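Local coordinates for protein putative alcohol dehydrogenase (Sinorhizobium meliloti, PDB 4J6F) that probably works as an NAD(P)-dependent oxidoreductase of the medium-chain dehydrogenase/reductase superfamily, thought to oxidise alcohols, at residues E196-R201 / S221-L226; P274-A279 / I293-G298; G298-A303 / L323-S328. One frame throughout, in Å; residues are numbered along the deposited sequence.

Contact 1: residues E196-R201 / S221-L226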
ATOM      1  N   GLU A 196     -14.026   9.629  -3.925  1.00 29.28           N
ATOM      2  CA  GLU A 196     -13.464  10.526  -2.899  1.00 30.74           C
ATOM      3  C   GLU A 196     -12.515   9.834  -1.933  1.00 30.10           C
ATOM      4  O   GLU A 196     -11.421  10.353  -1.689  1.00 31.17           O
ATOM      5  CB  GLU A 196     -14.547  11.227  -2.080  1.00 34.06           C
ATOM      6  CG  GLU A 196     -14.713  12.701  -2.381  1.00 40.12           C
ATOM      7  CD  GLU A 196     -13.424  13.498  -2.257  1.00 44.25           C
ATOM      8  OE1 GLU A 196     -12.905  13.658  -1.131  1.00 45.26           O
ATOM      9  OE2 GLU A 196     -12.944  13.988  -3.295  1.00 46.55           O
ATOM     10  N   ARG A 197     -12.935   8.679  -1.388  1.00 27.14           N
ATOM     11  CA  ARG A 197     -12.162   7.953  -0.373  1.00 24.45           C
ATOM     12  C   ARG A 197     -10.816   7.604  -0.960  1.00 24.81           C
ATOM     13  O   ARG A 197      -9.782   7.808  -0.331  1.00 23.82           O
ATOM     14  CB  ARG A 197     -12.863   6.668   0.047  1.00 23.86           C
ATOM     15  CG  ARG A 197     -12.844   6.338   1.541  1.00 24.92           C
ATOM     16  CD  ARG A 197     -11.574   6.735   2.279  1.00 25.77           C
ATOM     17  NE  ARG A 197     -11.854   7.271   3.612  1.00 27.68           N
ATOM     18  CZ  ARG A 197     -11.544   6.671   4.759  1.00 28.64           C
ATOM     19  NH1 ARG A 197     -10.923   5.503   4.765  1.00 29.20           N
ATOM     20  NH2 ARG A 197     -11.854   7.245   5.910  1.00 29.08           N
HETATM   21  N   MSE A 198     -10.842   7.103  -2.192  1.00 28.33           N
HETATM   22  CA  MSE A 198      -9.631   6.699  -2.908  1.00 29.85           C
HETATM   23  C   MSE A 198      -8.694   7.868  -2.952  1.00 29.81           C
HETATM   24  O   MSE A 198      -7.524   7.728  -2.608  1.00 29.52           O
HETATM   25  CB  MSE A 198      -9.965   6.222  -4.316  1.00 31.21           C
HETATM   26  CG  MSE A 198     -10.485   4.787  -4.338  1.00 35.14           C
HETATM   27 SE   MSE A 198     -10.981   4.298  -6.193  1.00 41.49          SE
HETATM   28  CE  MSE A 198      -9.205   4.228  -7.035  1.00 38.97           C
ATOM     29  N   LEU A 199      -9.207   9.036  -3.338  1.00 30.52           N
ATOM     30  CA  LEU A 199      -8.381  10.237  -3.456  1.00 34.32           C
ATOM     31  C   LEU A 199      -7.882  10.739  -2.105  1.00 37.29           C
ATOM     32  O   LEU A 199      -6.828  11.372  -2.023  1.00 37.60           O
ATOM     33  CB  LEU A 199      -9.120  11.349  -4.209  1.00 35.80           C
ATOM     34  CG  LEU A 199      -9.400  11.031  -5.683  1.00 37.00           C
ATOM     35  CD1 LEU A 199     -10.067  12.199  -6.385  1.00 39.68           C
ATOM     36  CD2 LEU A 199      -8.140  10.608  -6.429  1.00 35.45           C
ATOM     37  N   GLU A 200      -8.638  10.435  -1.054  1.00 38.02           N
ATOM     38  CA  GLU A 200      -8.280  10.810   0.303  1.00 37.78           C
ATOM     39  C   GLU A 200      -7.202   9.859   0.868  1.00 32.19           C
ATOM     40  O   GLU A 200      -6.268  10.286   1.570  1.00 29.53           O
ATOM     41  CB  GLU A 200      -9.547  10.829   1.167  1.00 45.19           C
ATOM     42  CG  GLU A 200      -9.425  11.574   2.492  1.00 57.42           C
ATOM     43  CD  GLU A 200      -9.550  13.085   2.367  1.00 65.41           C
ATOM     44  OE1 GLU A 200      -9.838  13.715   3.406  1.00 69.22           O
ATOM     45  OE2 GLU A 200      -9.363  13.647   1.257  1.00 64.30           O
ATOM     46  N   ARG A 201      -7.326   8.576   0.534  1.00 29.00           N
ATOM     47  CA  ARG A 201      -6.391   7.554   1.010  1.00 26.53           C
ATOM     48  C   ARG A 201      -5.030   7.711   0.368  1.00 27.21           C
ATOM     49  O   ARG A 201      -4.006   7.459   0.988  1.00 28.87           O
ATOM     50  CB  ARG A 201      -6.937   6.156   0.729  1.00 24.15           C
ATOM     51  CG  ARG A 201      -8.070   5.731   1.651  1.00 22.96           C
ATOM     52  CD  ARG A 201      -7.566   5.365   3.038  1.00 23.14           C
ATOM     53  NE  ARG A 201      -6.516   4.366   2.937  1.00 24.99           N
ATOM     54  CZ  ARG A 201      -6.736   3.100   2.599  1.00 27.37           C
ATOM     55  NH1 ARG A 201      -7.977   2.673   2.355  1.00 26.39           N
ATOM     56  NH2 ARG A 201      -5.713   2.263   2.496  1.00 28.44           N
ATOM     57  N   SER A 221     -14.770   7.939 -14.059  1.00 30.27           N
ATOM     58  CA  SER A 221     -15.271   9.262 -14.401  1.00 31.69           C
ATOM     59  C   SER A 221     -15.322  10.150 -13.187  1.00 31.22           C
ATOM     60  O   SER A 221     -14.977  11.326 -13.266  1.00 33.61           O
ATOM     61  CB  SER A 221     -16.661   9.156 -15.001  1.00 34.68           C
ATOM     62  OG  SER A 221     -16.577   8.518 -16.258  1.00 39.28           O
ATOM     63  N   ALA A 222     -15.746   9.583 -12.062  1.00 27.82           N
ATOM     64  CA  ALA A 222     -15.934  10.367 -10.867  1.00 27.66           C
ATOM     65  C   ALA A 222     -14.589  10.888 -10.434  1.00 27.78           C
ATOM     66  O   ALA A 222     -14.438  12.069 -10.127  1.00 30.53           O
ATOM     67  CB  ALA A 222     -16.563   9.527  -9.769  1.00 28.38           C
ATOM     68  N   ILE A 223     -13.600  10.008 -10.440  1.00 25.47           N
ATOM     69  CA  ILE A 223     -12.285  10.397 -10.009  1.00 25.93           C
ATOM     70  C   ILE A 223     -11.740  11.531 -10.856  1.00 29.11           C
ATOM     71  O   ILE A 223     -11.111  12.441 -10.320  1.00 31.99           O
ATOM     72  CB  ILE A 223     -11.333   9.207  -9.958  1.00 24.81           C
ATOM     73  CG1 ILE A 223     -11.523   8.512  -8.630  1.00 23.52           C
ATOM     74  CG2 ILE A 223      -9.887   9.668 -10.064  1.00 26.01           C
ATOM     75  CD1 ILE A 223     -11.023   7.108  -8.639  1.00 24.38           C
ATOM     76  N   ILE A 224     -12.002  11.494 -12.159  1.00 29.27           N
ATOM     77  CA  ILE A 224     -11.603  12.589 -13.041  1.00 32.03           C
ATOM     78  C   ILE A 224     -12.206  13.925 -12.582  1.00 32.47           C
ATOM     79  O   ILE A 224     -11.499  14.933 -12.473  1.00 35.03           O
ATOM     80  CB  ILE A 224     -11.942  12.279 -14.513  1.00 34.53           C
ATOM     81  CG1 ILE A 224     -11.126  11.064 -14.961  1.00 34.89           C
ATOM     82  CG2 ILE A 224     -11.685  13.491 -15.419  1.00 34.35           C
ATOM     83  CD1 ILE A 224     -11.489  10.541 -16.329  1.00 35.39           C
ATOM     84  N   GLN A 225     -13.498  13.921 -12.289  1.00 30.47           N
ATOM     85  CA  GLN A 225     -14.158  15.118 -11.772  1.00 30.12           C
ATOM     86  C   GLN A 225     -13.636  15.485 -10.384  1.00 29.27           C
ATOM     87  O   GLN A 225     -13.252  16.640 -10.144  1.00 30.63           O
ATOM     88  CB  GLN A 225     -15.680  14.962 -11.748  1.00 28.35           C
ATOM     89  CG  GLN A 225     -16.343  14.891 -13.112  1.00 27.98           C
ATOM     90  CD  GLN A 225     -17.795  15.302 -13.038  1.00 30.02           C
ATOM     91  OE1 GLN A 225     -18.112  16.500 -13.090  1.00 31.51           O
ATOM     92  NE2 GLN A 225     -18.694  14.320 -12.900  1.00 29.65           N
ATOM     93  N   LEU A 226     -13.586  14.509  -9.482  1.00 25.64           N
ATOM     94  CA  LEU A 226     -13.137  14.804  -8.132  1.00 24.42           C
ATOM     95  C   LEU A 226     -11.689  15.297  -8.112  1.00 24.81           C
ATOM     96  O   LEU A 226     -11.349  16.177  -7.334  1.00 25.72           O
ATOM     97  CB  LEU A 226     -13.342  13.614  -7.213  1.00 23.08           C
ATOM     98  CG  LEU A 226     -14.785  13.138  -7.042  1.00 23.32           C
ATOM     99  CD1 LEU A 226     -14.761  11.769  -6.397  1.00 24.65           C
ATOM    100  CD2 LEU A 226     -15.620  14.082  -6.203  1.00 22.92           C
TER
HETATM  101  O   HOH W   1     -11.568  15.861  -4.582  1.00 26.18           O
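I223 and L226, one turn apart on helix 218-229, face L199 of helix 189-201, and these three residues form the greater part of a buried apolar interface. Both helices belong to the side of the Rossmann-fold, nucleotide-binding-type domain where M198 and I223 rest on A279 of the central parallel sheet. Over these short segments their axes pass 10.0 Å apart at a signed crossing angle of -57°, a separation bridged by the branched side chains.

L199 has its CG anti to the carbonyl carbon (chi1 -66°), which sends the fork of the side chain across to the other helix, one methyl for each partner. CD1 lies 3.7 Å from CB of L226, at the root of that side chain, while CD2 meets CG2 of I223 more loosely at 4.1 Å. The other branch of I223 turns off to the side: its CD1 touches SE of selenomethionine M198 at 3.7 Å, the two side chains crossing at about a right angle. The M198 chain bends at its last torsion, so its CE also stays close to that methyl.

L226 directs its leucine fork at E196, with CD1 against the backbone and CD2 near the carboxylate. The two oxygens of that carboxylate have separate duties. OE1 makes a salt bridge with R338 of helix 333-344, whereas OE2 turns to a water that ties the two helices together, donating to E196 OE2 at 2.7 Å and to the backbone L226 O at 2.8 Å.

Contact 2: residues P274-A279 / I293-G298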
ATOM      1  N   PRO A 274       5.871  13.791 -13.894  1.00 48.48           N
ATOM      2  CA  PRO A 274       5.784  12.425 -13.394  1.00 43.73           C
ATOM      3  C   PRO A 274       4.403  12.143 -12.784  1.00 38.35           C
ATOM      4  O   PRO A 274       3.688  13.073 -12.374  1.00 38.80           O
ATOM      5  CB  PRO A 274       6.891  12.359 -12.327  1.00 42.10           C
ATOM      6  CG  PRO A 274       7.638  13.648 -12.425  1.00 42.39           C
ATOM      7  CD  PRO A 274       6.670  14.634 -12.993  1.00 45.61           C
ATOM      8  N   ILE A 275       4.034  10.869 -12.753  1.00 32.78           N
ATOM      9  CA  ILE A 275       2.743  10.459 -12.244  1.00 30.72           C
ATOM     10  C   ILE A 275       2.839  10.268 -10.742  1.00 30.06           C
ATOM     11  O   ILE A 275       3.612   9.439 -10.271  1.00 29.36           O
ATOM     12  CB  ILE A 275       2.270   9.152 -12.913  1.00 29.38           C
ATOM     13  CG1 ILE A 275       2.193   9.317 -14.434  1.00 28.75           C
ATOM     14  CG2 ILE A 275       0.935   8.702 -12.334  1.00 29.09           C
ATOM     15  CD1 ILE A 275       1.287  10.438 -14.911  1.00 28.21           C
ATOM     16  N   ASP A 276       2.049  11.037 -10.003  1.00 30.10           N
ATOM     17  CA  ASP A 276       2.083  11.013  -8.548  1.00 31.25           C
ATOM     18  C   ASP A 276       1.218   9.888  -8.007  1.00 29.84           C
ATOM     19  O   ASP A 276       1.570   9.226  -7.028  1.00 27.67           O
ATOM     20  CB  ASP A 276       1.602  12.359  -7.997  1.00 36.11           C
ATOM     21  CG  ASP A 276       2.505  13.513  -8.420  1.00 42.16           C
ATOM     22  OD1 ASP A 276       3.702  13.495  -8.046  1.00 47.26           O
ATOM     23  OD2 ASP A 276       2.030  14.420  -9.139  1.00 39.44           O
ATOM     24  N   VAL A 277       0.075   9.685  -8.655  1.00 30.36           N
ATOM     25  CA  VAL A 277      -0.931   8.758  -8.175  1.00 27.78           C
ATOM     26  C   VAL A 277      -1.514   7.988  -9.340  1.00 28.80           C
ATOM     27  O   VAL A 277      -1.766   8.556 -10.405  1.00 32.33           O
ATOM     28  CB  VAL A 277      -2.082   9.480  -7.440  1.00 24.14           C
ATOM     29  CG1 VAL A 277      -3.189   8.490  -7.102  1.00 21.23           C
ATOM     30  CG2 VAL A 277      -1.577  10.183  -6.180  1.00 23.42           C
ATOM     31  N   VAL A 278      -1.720   6.695  -9.127  1.00 25.59           N
ATOM     32  CA  VAL A 278      -2.476   5.893 -10.049  1.00 25.24           C
ATOM     33  C   VAL A 278      -3.746   5.481  -9.328  1.00 26.29           C
ATOM     34  O   VAL A 278      -3.694   4.969  -8.208  1.00 25.93           O
ATOM     35  CB  VAL A 278      -1.678   4.658 -10.502  1.00 26.34           C
ATOM     36  CG1 VAL A 278      -2.590   3.598 -11.109  1.00 27.95           C
ATOM     37  CG2 VAL A 278      -0.602   5.059 -11.491  1.00 25.20           C
ATOM     38  N   ALA A 279      -4.884   5.778  -9.959  1.00 27.36           N
ATOM     39  CA  ALA A 279      -6.198   5.298  -9.547  1.00 24.08           C
ATOM     40  C   ALA A 279      -6.568   4.193 -10.534  1.00 28.02           C
ATOM     41  O   ALA A 279      -6.803   4.445 -11.726  1.00 32.31           O
ATOM     42  CB  ALA A 279      -7.214   6.429  -9.585  1.00 21.05           C
ATOM     43  N   ILE A 293       5.009   2.767 -14.314  1.00 33.67           N
ATOM     44  CA  ILE A 293       4.753   4.164 -14.676  1.00 31.84           C
ATOM     45  C   ILE A 293       4.816   5.094 -13.464  1.00 31.13           C
ATOM     46  O   ILE A 293       5.327   6.205 -13.546  1.00 31.75           O
ATOM     47  CB  ILE A 293       3.379   4.284 -15.365  1.00 32.01           C
ATOM     48  CG1 ILE A 293       3.460   3.723 -16.788  1.00 35.50           C
ATOM     49  CG2 ILE A 293       2.887   5.722 -15.381  1.00 32.00           C
ATOM     50  CD1 ILE A 293       2.144   3.204 -17.342  1.00 37.22           C
ATOM     51  N   LEU A 294       4.286   4.618 -12.345  1.00 29.56           N
ATOM     52  CA  LEU A 294       4.231   5.363 -11.107  1.00 27.96           C
ATOM     53  C   LEU A 294       5.628   5.836 -10.683  1.00 29.66           C
ATOM     54  O   LEU A 294       6.584   5.051 -10.687  1.00 30.32           O
ATOM     55  CB  LEU A 294       3.611   4.461 -10.042  1.00 25.94           C
ATOM     56  CG  LEU A 294       3.040   5.095  -8.783  1.00 27.01           C
ATOM     57  CD1 LEU A 294       2.168   6.298  -9.118  1.00 27.13           C
ATOM     58  CD2 LEU A 294       2.247   4.049  -8.017  1.00 27.80           C
ATOM     59  N   ARG A 295       5.745   7.119 -10.330  1.00 30.36           N
ATOM     60  CA  ARG A 295       7.028   7.697  -9.899  1.00 31.25           C
ATOM     61  C   ARG A 295       7.426   7.082  -8.573  1.00 32.35           C
ATOM     62  O   ARG A 295       6.550   6.672  -7.801  1.00 31.30           O
ATOM     63  CB  ARG A 295       6.930   9.218  -9.737  1.00 31.04           C
ATOM     64  CG  ARG A 295       6.294   9.655  -8.430  1.00 31.86           C
ATOM     65  CD  ARG A 295       5.994  11.133  -8.414  1.00 35.27           C
ATOM     66  NE  ARG A 295       7.231  11.892  -8.352  1.00 40.21           N
ATOM     67  CZ  ARG A 295       7.358  13.166  -8.705  1.00 42.08           C
ATOM     68  NH1 ARG A 295       8.542  13.748  -8.615  1.00 39.70           N
ATOM     69  NH2 ARG A 295       6.316  13.853  -9.162  1.00 44.98           N
ATOM     70  N   PRO A 296       8.744   7.025  -8.290  1.00 33.07           N
ATOM     71  CA  PRO A 296       9.178   6.501  -6.983  1.00 32.37           C
ATOM     72  C   PRO A 296       8.568   7.317  -5.841  1.00 31.79           C
ATOM     73  O   PRO A 296       8.453   8.528  -5.966  1.00 33.28           O
ATOM     74  CB  PRO A 296      10.703   6.658  -7.028  1.00 32.65           C
ATOM     75  CG  PRO A 296      11.048   6.753  -8.481  1.00 33.05           C
ATOM     76  CD  PRO A 296       9.882   7.444  -9.128  1.00 32.69           C
ATOM     77  N   GLU A 297       8.163   6.654  -4.757  1.00 32.25           N
ATOM     78  CA  GLU A 297       7.407   7.279  -3.646  1.00 32.33           C
ATOM     79  C   GLU A 297       5.973   7.647  -4.027  1.00 33.92           C
ATOM     80  O   GLU A 297       5.289   8.353  -3.286  1.00 35.73           O
ATOM     81  CB  GLU A 297       8.138   8.486  -3.063  1.00 33.19           C
ATOM     82  CG  GLU A 297       9.504   8.112  -2.508  1.00 42.37           C
ATOM     83  CD  GLU A 297      10.238   9.263  -1.840  1.00 49.14           C
ATOM     84  OE1 GLU A 297      10.583   9.134  -0.637  1.00 45.99           O
ATOM     85  OE2 GLU A 297      10.475  10.288  -2.521  1.00 55.43           O
ATOM     86  N   GLY A 298       5.532   7.165  -5.189  1.00 31.91           N
ATOM     87  CA  GLY A 298       4.182   7.392  -5.673  1.00 30.60           C
ATOM     88  C   GLY A 298       3.210   6.441  -5.010  1.00 31.89           C
ATOM     89  O   GLY A 298       3.617   5.485  -4.350  1.00 34.75           O
TER
HETATM   90  O   HOH W   2       5.777   9.034 -13.459  1.00 39.36           O
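R295 lays its guanidinium group over the ring of P274, whose CB sits 3.5 Å above the guanidinium plane, offset toward its rim. The chain gets there with CG between the backbone N and the carbonyl carbon (chi1 80°), then bends at chi3. Its NH2 also forms a salt bridge with D276 OD1 at 2.9 Å. That bond is bent, reaching the oxygen on its syn side from 29° out of the carboxylate plane, although the two flat groups are nearly parallel. The other oxygen, OD2, accepts from the backbone N of T209, which fixes the carboxylate from the strand side. With an alanine in place of R295, D276 OD1 would probably lose its charged mate and the P274 ring the guanidinium lying over it.

Strand 277-280, helix 287-293 and strand 299-302 make a beta-alpha-beta crossover of the Rossmann fold, and this contact joins the entry to the first strand with the return loop after the helix. The backbone N of R295 donates to I275 O at 3.2 Å, and a water bridges I275 N and I293 O. From R295 to G298 the loop makes a type II beta turn, closed by G298 N to R295 O at 2.8 Å. Buried L294 packs its CD1 on V278 CG2 at 3.9 Å. I275 CG1 lies alongside I293 CG2 at 3.8 Å.

Contact 3: residues G298-A303 / L323-S328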
ATOM      1  N   GLY A 298       5.532   7.165  -5.189  1.00 31.91           N
ATOM      2  CA  GLY A 298       4.182   7.392  -5.673  1.00 30.60           C
ATOM      3  C   GLY A 298       3.210   6.441  -5.010  1.00 31.89           C
ATOM      4  O   GLY A 298       3.617   5.485  -4.350  1.00 34.75           O
ATOM      5  N   ARG A 299       1.926   6.759  -5.149  1.00 31.39           N
ATOM      6  CA  ARG A 299       0.838   6.060  -4.482  1.00 28.92           C
ATOM      7  C   ARG A 299      -0.173   5.465  -5.451  1.00 30.53           C
ATOM      8  O   ARG A 299      -0.616   6.118  -6.377  1.00 30.04           O
ATOM      9  CB  ARG A 299       0.115   7.000  -3.528  1.00 25.63           C
ATOM     10  CG  ARG A 299       0.998   7.605  -2.471  1.00 25.17           C
ATOM     11  CD  ARG A 299       1.522   8.943  -2.914  1.00 27.92           C
ATOM     12  NE  ARG A 299       0.498   9.968  -2.827  1.00 30.63           N
ATOM     13  CZ  ARG A 299       0.615  11.173  -3.360  1.00 29.64           C
ATOM     14  NH1 ARG A 299       1.709  11.492  -4.015  1.00 30.15           N
ATOM     15  NH2 ARG A 299      -0.355  12.049  -3.240  1.00 29.06           N
ATOM     16  N   TYR A 300      -0.528   4.211  -5.211  1.00 29.30           N
ATOM     17  CA  TYR A 300      -1.445   3.482  -6.044  1.00 27.27           C
ATOM     18  C   TYR A 300      -2.699   3.312  -5.207  1.00 27.12           C
ATOM     19  O   TYR A 300      -2.622   3.087  -3.994  1.00 30.08           O
ATOM     20  CB  TYR A 300      -0.817   2.122  -6.394  1.00 28.70           C
ATOM     21  CG  TYR A 300      -1.769   1.126  -7.012  1.00 30.20           C
ATOM     22  CD1 TYR A 300      -2.592   0.327  -6.205  1.00 30.79           C
ATOM     23  CD2 TYR A 300      -1.860   0.987  -8.396  1.00 30.65           C
ATOM     24  CE1 TYR A 300      -3.480  -0.575  -6.758  1.00 31.18           C
ATOM     25  CE2 TYR A 300      -2.745   0.074  -8.962  1.00 32.53           C
ATOM     26  CZ  TYR A 300      -3.557  -0.698  -8.138  1.00 32.77           C
ATOM     27  OH  TYR A 300      -4.442  -1.606  -8.681  1.00 33.53           O
ATOM     28  N   THR A 301      -3.856   3.420  -5.835  1.00 24.81           N
ATOM     29  CA  THR A 301      -5.092   3.217  -5.115  1.00 24.67           C
ATOM     30  C   THR A 301      -6.151   2.522  -5.966  1.00 27.09           C
ATOM     31  O   THR A 301      -6.232   2.752  -7.160  1.00 28.32           O
ATOM     32  CB  THR A 301      -5.613   4.536  -4.542  1.00 24.59           C
ATOM     33  OG1 THR A 301      -6.730   4.268  -3.683  1.00 27.07           O
ATOM     34  CG2 THR A 301      -6.013   5.495  -5.656  1.00 23.32           C
ATOM     35  N   THR A 302      -6.948   1.651  -5.352  1.00 28.62           N
ATOM     36  CA  THR A 302      -7.975   0.903  -6.077  1.00 28.97           C
ATOM     37  C   THR A 302      -9.191   0.591  -5.211  1.00 28.88           C
ATOM     38  O   THR A 302      -9.089   0.490  -3.990  1.00 30.94           O
ATOM     39  CB  THR A 302      -7.407  -0.415  -6.650  1.00 32.31           C
ATOM     40  OG1 THR A 302      -8.429  -1.123  -7.357  1.00 36.81           O
ATOM     41  CG2 THR A 302      -6.884  -1.314  -5.550  1.00 31.26           C
ATOM     42  N   ALA A 303     -10.353   0.498  -5.844  1.00 28.69           N
ATOM     43  CA  ALA A 303     -11.560  -0.015  -5.207  1.00 30.99           C
ATOM     44  C   ALA A 303     -12.337  -1.014  -6.059  1.00 31.89           C
ATOM     45  O   ALA A 303     -13.474  -1.327  -5.761  1.00 34.86           O
ATOM     46  CB  ALA A 303     -12.460   1.115  -4.762  1.00 33.33           C
ATOM     47  N   LEU A 323       7.015   2.545  -3.012  1.00 23.07           N
ATOM     48  CA  LEU A 323       5.586   2.741  -3.343  1.00 21.41           C
ATOM     49  C   LEU A 323       4.626   2.493  -2.187  1.00 22.48           C
ATOM     50  O   LEU A 323       4.972   1.801  -1.232  1.00 22.68           O
ATOM     51  CB  LEU A 323       5.177   1.879  -4.546  1.00 19.86           C
ATOM     52  CG  LEU A 323       5.941   2.097  -5.859  1.00 19.95           C
ATOM     53  CD1 LEU A 323       5.339   1.302  -7.007  1.00 19.32           C
ATOM     54  CD2 LEU A 323       6.009   3.579  -6.225  1.00 20.67           C
ATOM     55  N   GLU A 324       3.434   3.089  -2.268  1.00 24.65           N
ATOM     56  CA  GLU A 324       2.300   2.716  -1.413  1.00 26.31           C
ATOM     57  C   GLU A 324       1.188   2.206  -2.295  1.00 28.21           C
ATOM     58  O   GLU A 324       0.860   2.826  -3.318  1.00 28.78           O
ATOM     59  CB  GLU A 324       1.735   3.905  -0.655  1.00 27.63           C
ATOM     60  CG  GLU A 324       2.753   4.764   0.054  1.00 30.98           C
ATOM     61  CD  GLU A 324       2.136   6.025   0.629  1.00 34.09           C
ATOM     62  OE1 GLU A 324       0.934   5.999   0.994  1.00 34.88           O
ATOM     63  OE2 GLU A 324       2.858   7.046   0.722  1.00 33.78           O
ATOM     64  N   LEU A 325       0.600   1.089  -1.889  1.00 28.49           N
ATOM     65  CA  LEU A 325      -0.615   0.579  -2.512  1.00 27.33           C
ATOM     66  C   LEU A 325      -1.739   0.700  -1.511  1.00 25.90           C
ATOM     67  O   LEU A 325      -1.566   0.318  -0.352  1.00 24.83           O
ATOM     68  CB  LEU A 325      -0.439  -0.886  -2.870  1.00 27.83           C
ATOM     69  CG  LEU A 325       0.015  -1.199  -4.283  1.00 28.60           C
ATOM     70  CD1 LEU A 325       1.314  -0.495  -4.618  1.00 29.66           C
ATOM     71  CD2 LEU A 325       0.147  -2.700  -4.432  1.00 27.28           C
ATOM     72  N   HIS A 326      -2.877   1.240  -1.947  1.00 26.08           N
ATOM     73  CA  HIS A 326      -4.037   1.417  -1.073  1.00 25.57           C
ATOM     74  C   HIS A 326      -5.254   0.774  -1.664  1.00 25.91           C
ATOM     75  O   HIS A 326      -5.582   1.004  -2.826  1.00 28.15           O
ATOM     76  CB  HIS A 326      -4.353   2.893  -0.869  1.00 28.12           C
ATOM     77  CG  HIS A 326      -3.320   3.626  -0.079  1.00 30.01           C
ATOM     78  ND1 HIS A 326      -3.167   3.457   1.280  1.00 31.38           N
ATOM     79  CD2 HIS A 326      -2.386   4.528  -0.455  1.00 29.12           C
ATOM     80  CE1 HIS A 326      -2.179   4.223   1.708  1.00 30.88           C
ATOM     81  NE2 HIS A 326      -1.688   4.881   0.675  1.00 31.03           N
ATOM     82  N   GLY A 327      -5.925  -0.032  -0.855  1.00 25.22           N
ATOM     83  CA  GLY A 327      -7.233  -0.563  -1.204  1.00 24.92           C
ATOM     84  C   GLY A 327      -8.274   0.111  -0.347  1.00 26.37           C
ATOM     85  O   GLY A 327      -8.028   0.363   0.832  1.00 28.05           O
ATOM     86  N   SER A 328      -9.438   0.383  -0.933  1.00 27.73           N
ATOM     87  CA  SER A 328     -10.458   1.221  -0.309  1.00 29.81           C
ATOM     88  C   SER A 328     -11.877   0.863  -0.798  1.00 34.84           C
ATOM     89  O   SER A 328     -12.054   0.540  -1.970  1.00 37.27           O
ATOM     90  CB  SER A 328     -10.096   2.677  -0.614  1.00 30.42           C
ATOM     91  OG  SER A 328     -11.218   3.525  -0.698  1.00 33.13           O
TER
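A chi1 of 168° swings the Y300 ring away from its own backbone N and toward the next strand, where CD1 meets CG of L325 at 3.6 Å, the leucine coming obliquely to the ring. On the opposite face, E324 has its CG anti to the carbonyl carbon (chi1 -48°) and stays extended beyond it, so its carboxylate runs beside R299, 3.7 Å from R299 CG to E324 CD. The charged ends part there: E324 OE2 pairs with R203, while R299 reaches E208 and A202 O. H326 NE2, two residues along the strand, donates to E324 OE1 at 2.9 Å through the anti lone pair, which helps set how both groups are turned.

Between these two faces the strands run parallel and in register from R299 with E324 to T302 with G327. The bonds cross back and forth: E324 N to G298 O, Y300 N to E324 O at 2.7 Å, then H326 N to Y300 O, T302 N to H326 O and S328 N to T302 O.

These are the last two strands, in spatial order, of the six-stranded Rossmann sheet. T301 faces M198 of helix 189-201; Y300 and L325 face helix 287-293, F287 and the tyrosine ring packing edge-to-face. Strand 277-280 flanks 299-302, while 324-327 pairs antiparallel with a strand of the second subunit, carrying the sheet across the interface much as in the dimers of classical alcohol dehydrogenases.

From the N terminus the contacts come in series, none nested and none crossing. Contact 1 closes a loop that holds strand 209-212 and brings two helices together on one side of the sheet. Contact 2 closes a shorter loop around helix 287-293, and contact 3 takes over at the shared G298, enclosing strand 310-314 and helix 315-320 before the chain returns to the sheet. Strands 277-280 and 299-302 are neighbours, so contacts 2 and 3 are joined by backbone bonds such as V278 O with T301 N. Contact 1 lies against the sheet that carries both, and R201 NH1 reaches G327 O in an edge strand of the parallel sheet within this chain.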